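Local coordinates for protein AAC3-I (Uncultured bacterium, PDB 5HMN) that probably transfers an acetyl group from acetyl-coenzyme A to an amino group of aminoglycoside antibiotics, as a resistance enzyme of the GNAT family, at residues Gly26-Asp31 and Asp88-Lys93; Ser51-Ala56 and Ala70-Lys75. All coordinates share one frame; numbering follows the deposited sequence.

Contacts 1 and 2 reach the same mixed sheet of this GNAT fold, one at its cofactor-binding strand and the other in a hairpin. Their centres lie about 20 Å apart, on opposite sides of the centre of the chain. Contact 1 sets the end of helix 15-28 against strand 82-91, where coenzyme A binds. Contact 2 pairs strands 54-61 and 64-75 of the hairpin, and in sequence both of its segments fall between those of contact 1. Strands 64-75 and 82-91 are sheet neighbours, joined directly by a probable hydrogen bond from Ala70 N to Asp88 O (2.9 Å), which links the subunit-facing hairpin to the cofactor-binding strand.

Contact 1: Gly26-Asp31 and Asp88-Lys93. With COA (coenzyme A), chain J.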
ATOM      1  N   GLY C  26      18.195   2.906   7.385  1.00 33.51           N
ATOM      2  CA  GLY C  26      19.010   3.967   6.817  1.00 38.24           C
ATOM      3  C   GLY C  26      20.344   3.499   6.274  1.00 40.01           C
ATOM      4  O   GLY C  26      20.749   3.887   5.178  1.00 41.74           O
ATOM      5  N   GLU C  27      21.031   2.662   7.044  1.00 36.56           N
ATOM      6  CA  GLU C  27      22.308   2.104   6.624  1.00 37.55           C
ATOM      7  C   GLU C  27      22.140   1.127   5.461  1.00 42.66           C
ATOM      8  O   GLU C  27      22.915   1.144   4.503  1.00 46.97           O
ATOM      9  CB  GLU C  27      22.995   1.408   7.800  1.00 52.52           C
ATOM     10  CG  GLU C  27      24.119   0.469   7.397  1.00 75.56           C
ATOM     11  CD  GLU C  27      24.395  -0.586   8.450  1.00105.75           C
ATOM     12  OE1 GLU C  27      24.058  -0.349   9.630  1.00113.56           O
ATOM     13  OE2 GLU C  27      24.939  -1.655   8.099  1.00102.27           O
ATOM     14  N   ALA C  28      21.123   0.271   5.549  1.00 36.95           N
ATOM     15  CA  ALA C  28      20.886  -0.738   4.522  1.00 35.30           C
ATOM     16  C   ALA C  28      20.476  -0.108   3.190  1.00 43.19           C
ATOM     17  O   ALA C  28      20.853  -0.594   2.122  1.00 48.11           O
ATOM     18  CB  ALA C  28      19.829  -1.722   4.989  1.00 36.56           C
ATOM     19  N   PHE C  29      19.705   0.973   3.257  1.00 38.59           N
ATOM     20  CA  PHE C  29      19.223   1.649   2.058  1.00 42.18           C
ATOM     21  C   PHE C  29      20.166   2.778   1.646  1.00 40.11           C
ATOM     22  O   PHE C  29      19.910   3.483   0.672  1.00 42.84           O
ATOM     23  CB  PHE C  29      17.811   2.207   2.278  1.00 39.39           C
ATOM     24  CG  PHE C  29      16.771   1.152   2.559  1.00 43.49           C
ATOM     25  CD1 PHE C  29      16.844  -0.094   1.960  1.00 50.68           C
ATOM     26  CD2 PHE C  29      15.726   1.408   3.430  1.00 38.99           C
ATOM     27  CE1 PHE C  29      15.888  -1.061   2.222  1.00 49.98           C
ATOM     28  CE2 PHE C  29      14.769   0.447   3.698  1.00 39.58           C
ATOM     29  CZ  PHE C  29      14.848  -0.788   3.092  1.00 52.11           C
ATOM     30  N   ASN C  30      21.250   2.937   2.397  1.00 42.24           N
ATOM     31  CA  ASN C  30      22.201   4.027   2.180  1.00 45.41           C
ATOM     32  C   ASN C  30      21.516   5.389   2.137  1.00 54.27           C
ATOM     33  O   ASN C  30      21.896   6.265   1.359  1.00 54.07           O
ATOM     34  CB  ASN C  30      23.000   3.795   0.895  1.00 51.20           C
ATOM     35  CG  ASN C  30      23.987   2.651   1.022  1.00 75.66           C
ATOM     36  OD1 ASN C  30      25.040   2.793   1.644  1.00 83.20           O
ATOM     37  ND2 ASN C  30      23.652   1.508   0.431  1.00 78.87           N
ATOM     38  N   ASP C  31      20.503   5.556   2.982  1.00 49.93           N
ATOM     39  CA  ASP C  31      19.734   6.791   3.035  1.00 43.08           C
ATOM     40  C   ASP C  31      19.420   7.158   4.486  1.00 46.07           C
ATOM     41  O   ASP C  31      18.256   7.213   4.885  1.00 42.54           O
ATOM     42  CB  ASP C  31      18.444   6.650   2.227  1.00 45.70           C
ATOM     43  CG  ASP C  31      17.848   7.990   1.837  1.00 71.31           C
ATOM     44  OD1 ASP C  31      18.226   9.016   2.443  1.00 76.04           O
ATOM     45  OD2 ASP C  31      16.999   8.019   0.920  1.00 83.64           O
ATOM     46  N   ASP C  88       8.905  -1.755   3.570  1.00 34.56           N
ATOM     47  CA  ASP C  88      10.363  -1.786   3.691  1.00 41.59           C
ATOM     48  C   ASP C  88      10.828  -3.097   4.330  1.00 27.49           C
ATOM     49  O   ASP C  88      10.204  -3.594   5.263  1.00 27.70           O
ATOM     50  CB  ASP C  88      10.879  -0.606   4.533  1.00 43.92           C
ATOM     51  CG  ASP C  88      10.944   0.711   3.759  1.00 48.08           C
ATOM     52  OD1 ASP C  88      11.145   0.705   2.540  1.00 48.22           O
ATOM     53  OD2 ASP C  88      10.816   1.783   4.380  1.00 48.52           O
ATOM     54  N   LEU C  89      11.930  -3.635   3.823  1.00 28.53           N
ATOM     55  CA  LEU C  89      12.527  -4.855   4.356  0.50 25.70           C
ATOM     56  C   LEU C  89      14.040  -4.763   4.220  1.00 32.27           C
ATOM     57  O   LEU C  89      14.557  -4.539   3.127  1.00 27.39           O
ATOM     58  CB  LEU C  89      11.999  -6.092   3.622  0.50 33.39           C
ATOM     59  CG  LEU C  89      12.665  -7.433   3.951  0.50 32.95           C
ATOM     60  CD1 LEU C  89      12.438  -7.811   5.401  0.50 33.25           C
ATOM     61  CD2 LEU C  89      12.147  -8.527   3.029  0.50 28.88           C
ATOM     62  N   ALA C  90      14.755  -4.931   5.329  1.00 25.56           N
ATOM     63  CA  ALA C  90      16.208  -4.785   5.301  1.00 30.19           C
ATOM     64  C   ALA C  90      16.920  -5.631   6.343  1.00 27.46           C
ATOM     65  O   ALA C  90      16.414  -5.849   7.444  1.00 26.11           O
ATOM     66  CB  ALA C  90      16.587  -3.327   5.484  1.00 30.17           C
ATOM     67  N   VAL C  91      18.108  -6.092   5.975  1.00 27.19           N
ATOM     68  CA  VAL C  91      18.995  -6.818   6.869  1.00 28.73           C
ATOM     69  C   VAL C  91      20.377  -6.166   6.826  1.00 28.84           C
ATOM     70  O   VAL C  91      20.871  -5.815   5.747  1.00 28.87           O
ATOM     71  CB  VAL C  91      19.096  -8.312   6.481  1.00 30.99           C
ATOM     72  CG1 VAL C  91      20.153  -9.021   7.319  1.00 27.00           C
ATOM     73  CG2 VAL C  91      17.738  -8.997   6.632  1.00 27.14           C
ATOM     74  N   ALA C  92      20.990  -5.992   7.993  1.00 28.34           N
ATOM     75  CA  ALA C  92      22.319  -5.392   8.088  1.00 40.19           C
ATOM     76  C   ALA C  92      23.328  -6.157   7.243  1.00 32.30           C
ATOM     77  O   ALA C  92      23.308  -7.390   7.192  1.00 38.82           O
ATOM     78  CB  ALA C  92      22.784  -5.329   9.546  1.00 33.53           C
ATOM     79  N   LYS C  93      24.210  -5.415   6.586  1.00 33.99           N
ATOM     80  CA  LYS C  93      25.158  -5.986   5.638  1.00 36.43           C
ATOM     81  C   LYS C  93      25.975  -7.156   6.220  1.00 59.32           C
ATOM     82  O   LYS C  93      26.112  -8.193   5.570  1.00 40.57           O
ATOM     83  CB  LYS C  93      26.080  -4.875   5.112  1.00 48.19           C
ATOM     84  CG  LYS C  93      27.058  -5.327   4.070  1.00 59.01           C
ATOM     85  CD  LYS C  93      27.895  -4.192   3.564  1.00 74.97           C
ATOM     86  CE  LYS C  93      28.818  -4.796   2.571  1.00 82.06           C
ATOM     87  NZ  LYS C  93      29.805  -3.982   1.849  1.00101.48           N
TER
HETATM   88  N1A COA J 500      22.348 -12.904  -4.175  0.50 63.99           N
HETATM   89  C2A COA J 500      21.657 -13.979  -4.638  0.50 57.83           C
HETATM   90  N3A COA J 500      20.653 -14.551  -3.960  0.50 53.22           N
HETATM   91  C4A COA J 500      20.319 -14.021  -2.776  0.50 58.76           C
HETATM   92  C5A COA J 500      20.991 -12.970  -2.288  0.50 55.50           C
HETATM   93  C6A COA J 500      22.019 -12.411  -2.991  0.50 58.61           C
HETATM   94  N6A COA J 500      22.884 -11.314  -2.755  0.50 56.62           N
HETATM   95  N7A COA J 500      20.467 -12.668  -1.114  0.50 55.27           N
HETATM   96  C8A COA J 500      19.486 -13.544  -0.853  0.50 59.33           C
HETATM   97  N9A COA J 500      19.402 -14.374  -1.890  0.50 59.41           N
HETATM   98  C1B COA J 500      18.527 -15.416  -2.052  0.50 63.86           C
HETATM   99  C2B COA J 500      19.082 -16.588  -1.869  0.50 61.26           C
HETATM  100  O2B COA J 500      18.316 -17.574  -2.597  0.50 54.44           O
HETATM  101  C3B COA J 500      18.874 -16.887  -0.397  0.50 60.80           C
HETATM  102  O3B COA J 500      18.889 -18.164  -0.100  0.50 62.21           O
HETATM  103  P3B COA J 500      20.220 -18.983   0.044  0.50 75.08           P
HETATM  104  O7A COA J 500      19.845 -20.270   0.632  0.50 74.04           O
HETATM  105  O8A COA J 500      20.780 -19.211  -1.279  0.50 75.68           O
HETATM  106  O9A COA J 500      21.270 -18.315   0.859  0.50 71.50           O
HETATM  107  C4B COA J 500      17.436 -16.263  -0.205  0.50 55.84           C
HETATM  108  O4B COA J 500      17.326 -15.256  -0.992  0.50 48.61           O
HETATM  109  C5B COA J 500      17.250 -15.786   1.250  0.50 53.80           C
HETATM  110  O5B COA J 500      18.320 -15.013   1.719  0.50 54.70           O
HETATM  111  P1A COA J 500      18.217 -14.328   3.103  0.50 41.33           P
HETATM  112  O1A COA J 500      19.419 -14.629   3.815  0.50 43.46           O
HETATM  113  O2A COA J 500      17.083 -14.827   3.803  0.50 30.75           O
HETATM  114  O3A COA J 500      18.245 -12.831   2.838  0.50 39.25           O
HETATM  115  P2A COA J 500      18.930 -11.757   3.699  0.50 38.88           P
HETATM  116  O4A COA J 500      18.701 -12.014   5.063  0.50 37.60           O
HETATM  117  O5A COA J 500      20.305 -11.724   3.386  0.50 40.45           O
HETATM  118  O6A COA J 500      18.453 -10.361   3.234  0.50 38.99           O
HETATM  119  CBP COA J 500      17.871  -8.566   1.825  0.50 36.71           C
HETATM  120  CCP COA J 500      18.090 -10.084   1.950  0.50 34.75           C
HETATM  121  CDP COA J 500      16.812  -8.104   2.807  0.50 37.93           C
HETATM  122  CEP COA J 500      17.364  -8.224   0.412  0.50 48.39           C
HETATM  123  CAP COA J 500      19.189  -7.895   2.087  0.50 38.46           C
HETATM  124  OAP COA J 500      19.996  -8.154   1.021  0.50 43.85           O
HETATM  125  C9P COA J 500      19.074  -6.407   2.215  0.50 42.46           C
HETATM  126  O9P COA J 500      18.788  -5.905   3.231  0.50 40.23           O
HETATM  127  N8P COA J 500      19.349  -5.560   1.123  0.50 42.26           N
HETATM  128  C7P COA J 500      19.294  -4.160   1.204  0.50 42.54           C
HETATM  129  C6P COA J 500      17.895  -3.520   1.149  0.50 50.43           C
HETATM  130  C5P COA J 500      16.869  -4.122   0.162  0.50 56.93           C
HETATM  131  O5P COA J 500      17.159  -4.402  -0.978  0.50 57.06           O
HETATM  132  N4P COA J 500      15.541  -4.310   0.666  0.50 51.26           N
HETATM  133  C3P COA J 500      14.451  -4.849  -0.077  0.50 50.58           C
HETATM  134  C2P COA J 500      13.173  -3.981   0.058  0.50 63.14           C
HETATM  135  S1P COA J 500      11.787  -4.843  -0.669  0.50 55.48           S
HETATM  136  O   HOH W   1      23.631  -2.783   6.315  1.00 44.92           O
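Phe29 reaches across to strand 82-91 with the far rim of its ring: CZ lies 3.9 Å from Ala90 CB, and CE2 3.8 Å from Asp88 OD1, both approached obliquely. The ring is turned 49° from the Asp88 carboxylate, whose OD2 is hydrogen-bonded to Tyr35. Phe29 CG lies beside its backbone N (chi1 -63°). The ring edge meets Leu89 O and the pantetheine arm of coenzyme A, CE1 coming within 3.4 Å of C6P. The preceding residue, Ala28, still in the helix, meets Ala90 methyl to methyl, the CB atoms 3.7 Å apart. No direct hydrogen bond joins the segments; instead a water donates to Glu27 OE2 and accepts from Lys93 N. Leu89 O accepts from cofactor N4P at 2.7 Å, and Val91 N gives O9P a nearly straight bond of 2.8 Å (170°), the pantetheine recognition known from GNAT enzymes. The backbones of Asp88, Ala90 and Ala92 bond strand 64-75. A Schellman motif, with Asn30 at positive phi, closes the C-terminal end of helix 15-28. Leu89 and Val91 point away from segment 26-31, onto helix 100-115, while Ala90 and Asp88 also touch Phe25 of helix 15-28.

Contact 2: Ser51-Ala56 and Ala70-Lys75; sequences SDYFIA and AAYELK
Tyr72 receives Phe54 on one face of its ring and Tyr53 at its edge. The Phe54 ring directs its own edge at that face, an edge-to-face pair with centroids 5.3 Å apart and planes at 61°, in which CD1 comes 3.6 Å from Tyr72 CE2. Tyr53 and Tyr72 instead lie side by side and point the same way, meeting rim to rim through Tyr53 CD1 and Tyr72 CD2 at 3.6 Å. Tyr53 CG sits between its backbone N and carbonyl carbon (chi1 60°), and one face of the ring it bears carries Ser51 OG, 4.1 Å above the plane and offset toward the rim.

The backbones beneath form an antiparallel beta hairpin of strands 54-61 and 64-75, part of the central GNAT sheet. Phe54 and Tyr72 occupy a non-hydrogen-bonded pair, as do Ala56 and Ala70, all four side chains on one face; between them Ile55 and Ala71 form a hydrogen-bonded pair facing the other way, with N-H to O bonds in both directions. Just before the strand, Tyr53 O takes Glu73 N on a lone pair at 2.7 Å, and also receives a CA-H...O contact from Tyr72.

Extended from its backbone, the Glu73 side chain brings OE1 to a salt bridge with Arg115, which also binds Asp52 O; OE2 bonds Ser82 OG. This probably keeps the buried carboxylate charged. Ile55 packs on Leu108 of helix 100-115, and Phe54 on Leu48 and Leu49 of helix 42-49. Toward the second subunit, Tyr53 stacks on Tyr53 of that chain, and Tyr72 OH is hydrogen-bonded to Lys75 O of the second subunit.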
ATOM      1  N   SER C  51      -2.077   0.927  15.796  1.00 45.95           N
ATOM      2  CA  SER C  51      -3.093   0.968  14.751  1.00 43.73           C
ATOM      3  C   SER C  51      -3.433  -0.442  14.288  1.00 46.21           C
ATOM      4  O   SER C  51      -2.679  -1.388  14.533  1.00 47.17           O
ATOM      5  CB  SER C  51      -2.625   1.818  13.571  1.00 48.64           C
ATOM      6  OG  SER C  51      -1.501   1.236  12.932  1.00 46.11           O
ATOM      7  N   ASP C  52      -4.570  -0.570  13.610  1.00 47.71           N
ATOM      8  CA  ASP C  52      -5.084  -1.861  13.166  1.00 56.51           C
ATOM      9  C   ASP C  52      -4.295  -2.478  12.014  1.00 58.30           C
ATOM     10  O   ASP C  52      -4.283  -3.700  11.846  1.00 59.28           O
ATOM     11  CB  ASP C  52      -6.547  -1.717  12.732  1.00 59.06           C
ATOM     12  CG  ASP C  52      -7.436  -1.201  13.840  1.00 93.75           C
ATOM     13  OD1 ASP C  52      -7.696  -1.965  14.792  1.00101.16           O
ATOM     14  OD2 ASP C  52      -7.879  -0.035  13.758  1.00104.70           O
ATOM     15  N   TYR C  53      -3.652  -1.635  11.216  1.00 38.28           N
ATOM     16  CA  TYR C  53      -3.121  -2.078   9.932  1.00 36.56           C
ATOM     17  C   TYR C  53      -1.595  -2.075   9.828  1.00 42.73           C
ATOM     18  O   TYR C  53      -1.030  -2.723   8.946  1.00 45.91           O
ATOM     19  CB  TYR C  53      -3.708  -1.214   8.813  1.00 42.52           C
ATOM     20  CG  TYR C  53      -3.384   0.259   8.935  1.00 62.93           C
ATOM     21  CD1 TYR C  53      -2.276   0.802   8.299  1.00 76.51           C
ATOM     22  CD2 TYR C  53      -4.192   1.107   9.681  1.00 85.72           C
ATOM     23  CE1 TYR C  53      -1.979   2.147   8.406  1.00 75.84           C
ATOM     24  CE2 TYR C  53      -3.903   2.453   9.794  1.00 78.46           C
ATOM     25  CZ  TYR C  53      -2.796   2.966   9.154  1.00 85.96           C
ATOM     26  OH  TYR C  53      -2.507   4.305   9.264  1.00 98.01           O
ATOM     27  N   PHE C  54      -0.921  -1.349  10.717  1.00 36.53           N
ATOM     28  CA  PHE C  54       0.539  -1.261  10.632  1.00 32.46           C
ATOM     29  C   PHE C  54       1.219  -2.429  11.340  1.00 34.54           C
ATOM     30  O   PHE C  54       0.831  -2.810  12.443  1.00 37.54           O
ATOM     31  CB  PHE C  54       1.041   0.064  11.215  1.00 37.84           C
ATOM     32  CG  PHE C  54       2.529   0.261  11.072  1.00 34.66           C
ATOM     33  CD1 PHE C  54       3.093   0.494   9.829  1.00 39.70           C
ATOM     34  CD2 PHE C  54       3.363   0.208  12.181  1.00 40.06           C
ATOM     35  CE1 PHE C  54       4.460   0.676   9.686  1.00 34.33           C
ATOM     36  CE2 PHE C  54       4.731   0.390  12.050  1.00 35.61           C
ATOM     37  CZ  PHE C  54       5.283   0.624  10.798  1.00 35.65           C
ATOM     38  N   ILE C  55       2.236  -2.994  10.689  1.00 33.66           N
ATOM     39  CA  ILE C  55       3.002  -4.102  11.250  1.00 32.36           C
ATOM     40  C   ILE C  55       4.502  -3.818  11.166  1.00 33.08           C
ATOM     41  O   ILE C  55       5.036  -3.545  10.089  1.00 30.31           O
ATOM     42  CB  ILE C  55       2.702  -5.434  10.523  1.00 43.76           C
ATOM     43  CG1 ILE C  55       1.220  -5.797  10.651  1.00 44.19           C
ATOM     44  CG2 ILE C  55       3.576  -6.554  11.072  1.00 42.46           C
ATOM     45  CD1 ILE C  55       0.823  -7.046   9.890  1.00 42.14           C
ATOM     46  N   ALA C  56       5.177  -3.880  12.307  1.00 31.02           N
ATOM     47  CA  ALA C  56       6.621  -3.677  12.350  1.00 30.13           C
ATOM     48  C   ALA C  56       7.307  -4.875  12.988  1.00 25.50           C
ATOM     49  O   ALA C  56       7.015  -5.225  14.127  1.00 27.03           O
ATOM     50  CB  ALA C  56       6.959  -2.404  13.110  1.00 31.60           C
ATOM     51  N   ALA C  70       8.683  -3.501   7.736  1.00 25.21           N
ATOM     52  CA  ALA C  70       7.503  -2.668   7.956  1.00 30.38           C
ATOM     53  C   ALA C  70       6.445  -2.994   6.907  1.00 34.28           C
ATOM     54  O   ALA C  70       6.739  -3.022   5.710  1.00 29.21           O
ATOM     55  CB  ALA C  70       7.868  -1.194   7.904  1.00 26.05           C
ATOM     56  N   ALA C  71       5.216  -3.241   7.352  1.00 33.55           N
ATOM     57  CA  ALA C  71       4.157  -3.651   6.436  1.00 28.79           C
ATOM     58  C   ALA C  71       2.804  -3.050   6.813  1.00 28.22           C
ATOM     59  O   ALA C  71       2.582  -2.661   7.959  1.00 26.43           O
ATOM     60  CB  ALA C  71       4.060  -5.168   6.390  1.00 28.64           C
ATOM     61  N   TYR C  72       1.909  -2.993   5.836  1.00 27.11           N
ATOM     62  CA  TYR C  72       0.568  -2.449   6.038  1.00 27.34           C
ATOM     63  C   TYR C  72      -0.475  -3.478   5.630  1.00 29.94           C
ATOM     64  O   TYR C  72      -0.412  -4.029   4.531  1.00 33.83           O
ATOM     65  CB  TYR C  72       0.377  -1.161   5.232  1.00 28.35           C
ATOM     66  CG  TYR C  72       1.282  -0.013   5.638  1.00 27.38           C
ATOM     67  CD1 TYR C  72       2.552   0.120   5.099  1.00 28.66           C
ATOM     68  CD2 TYR C  72       0.852   0.949   6.547  1.00 33.42           C
ATOM     69  CE1 TYR C  72       3.382   1.171   5.467  1.00 32.34           C
ATOM     70  CE2 TYR C  72       1.671   2.001   6.918  1.00 40.17           C
ATOM     71  CZ  TYR C  72       2.934   2.106   6.376  1.00 37.26           C
ATOM     72  OH  TYR C  72       3.751   3.154   6.740  1.00 37.89           O
ATOM     73  N   GLU C  73      -1.429  -3.750   6.516  1.00 27.88           N
ATOM     74  CA  GLU C  73      -2.542  -4.616   6.154  1.00 28.41           C
ATOM     75  C   GLU C  73      -3.625  -3.821   5.436  1.00 43.04           C
ATOM     76  O   GLU C  73      -4.141  -2.835   5.964  1.00 36.60           O
ATOM     77  CB  GLU C  73      -3.130  -5.301   7.385  1.00 35.92           C
ATOM     78  CG  GLU C  73      -4.295  -6.223   7.050  1.00 44.10           C
ATOM     79  CD  GLU C  73      -4.988  -6.770   8.285  1.00 55.78           C
ATOM     80  OE1 GLU C  73      -4.614  -6.374   9.409  1.00 57.94           O
ATOM     81  OE2 GLU C  73      -5.908  -7.598   8.127  1.00 65.17           O
ATOM     82  N   LEU C  74      -3.967  -4.256   4.229  1.00 31.66           N
ATOM     83  CA  LEU C  74      -4.970  -3.561   3.431  1.00 27.29           C
ATOM     84  C   LEU C  74      -6.278  -4.339   3.405  1.00 35.18           C
ATOM     85  O   LEU C  74      -6.412  -5.319   2.671  1.00 36.59           O
ATOM     86  CB  LEU C  74      -4.456  -3.343   2.003  1.00 31.95           C
ATOM     87  CG  LEU C  74      -3.689  -2.056   1.676  1.00 49.94           C
ATOM     88  CD1 LEU C  74      -2.605  -1.756   2.687  1.00 39.48           C
ATOM     89  CD2 LEU C  74      -3.101  -2.135   0.273  1.00 49.04           C
ATOM     90  N   LYS C  75      -7.241  -3.908   4.214  1.00 36.57           N
ATOM     91  CA  LYS C  75      -8.555  -4.534   4.210  1.00 47.31           C
ATOM     92  C   LYS C  75      -9.322  -4.107   2.958  1.00 41.51           C
ATOM     93  O   LYS C  75      -9.541  -2.918   2.720  1.00 38.24           O
ATOM     94  CB  LYS C  75      -9.327  -4.184   5.485  1.00 58.88           C
ATOM     95  CG  LYS C  75      -9.902  -5.401   6.206  1.00 79.38           C
ATOM     96  CD  LYS C  75      -9.486  -5.440   7.670  1.00 81.09           C
ATOM     97  CE  LYS C  75      -9.846  -6.773   8.316  1.00 90.43           C
ATOM     98  NZ  LYS C  75      -9.350  -6.873   9.721  1.00 96.99           N
TER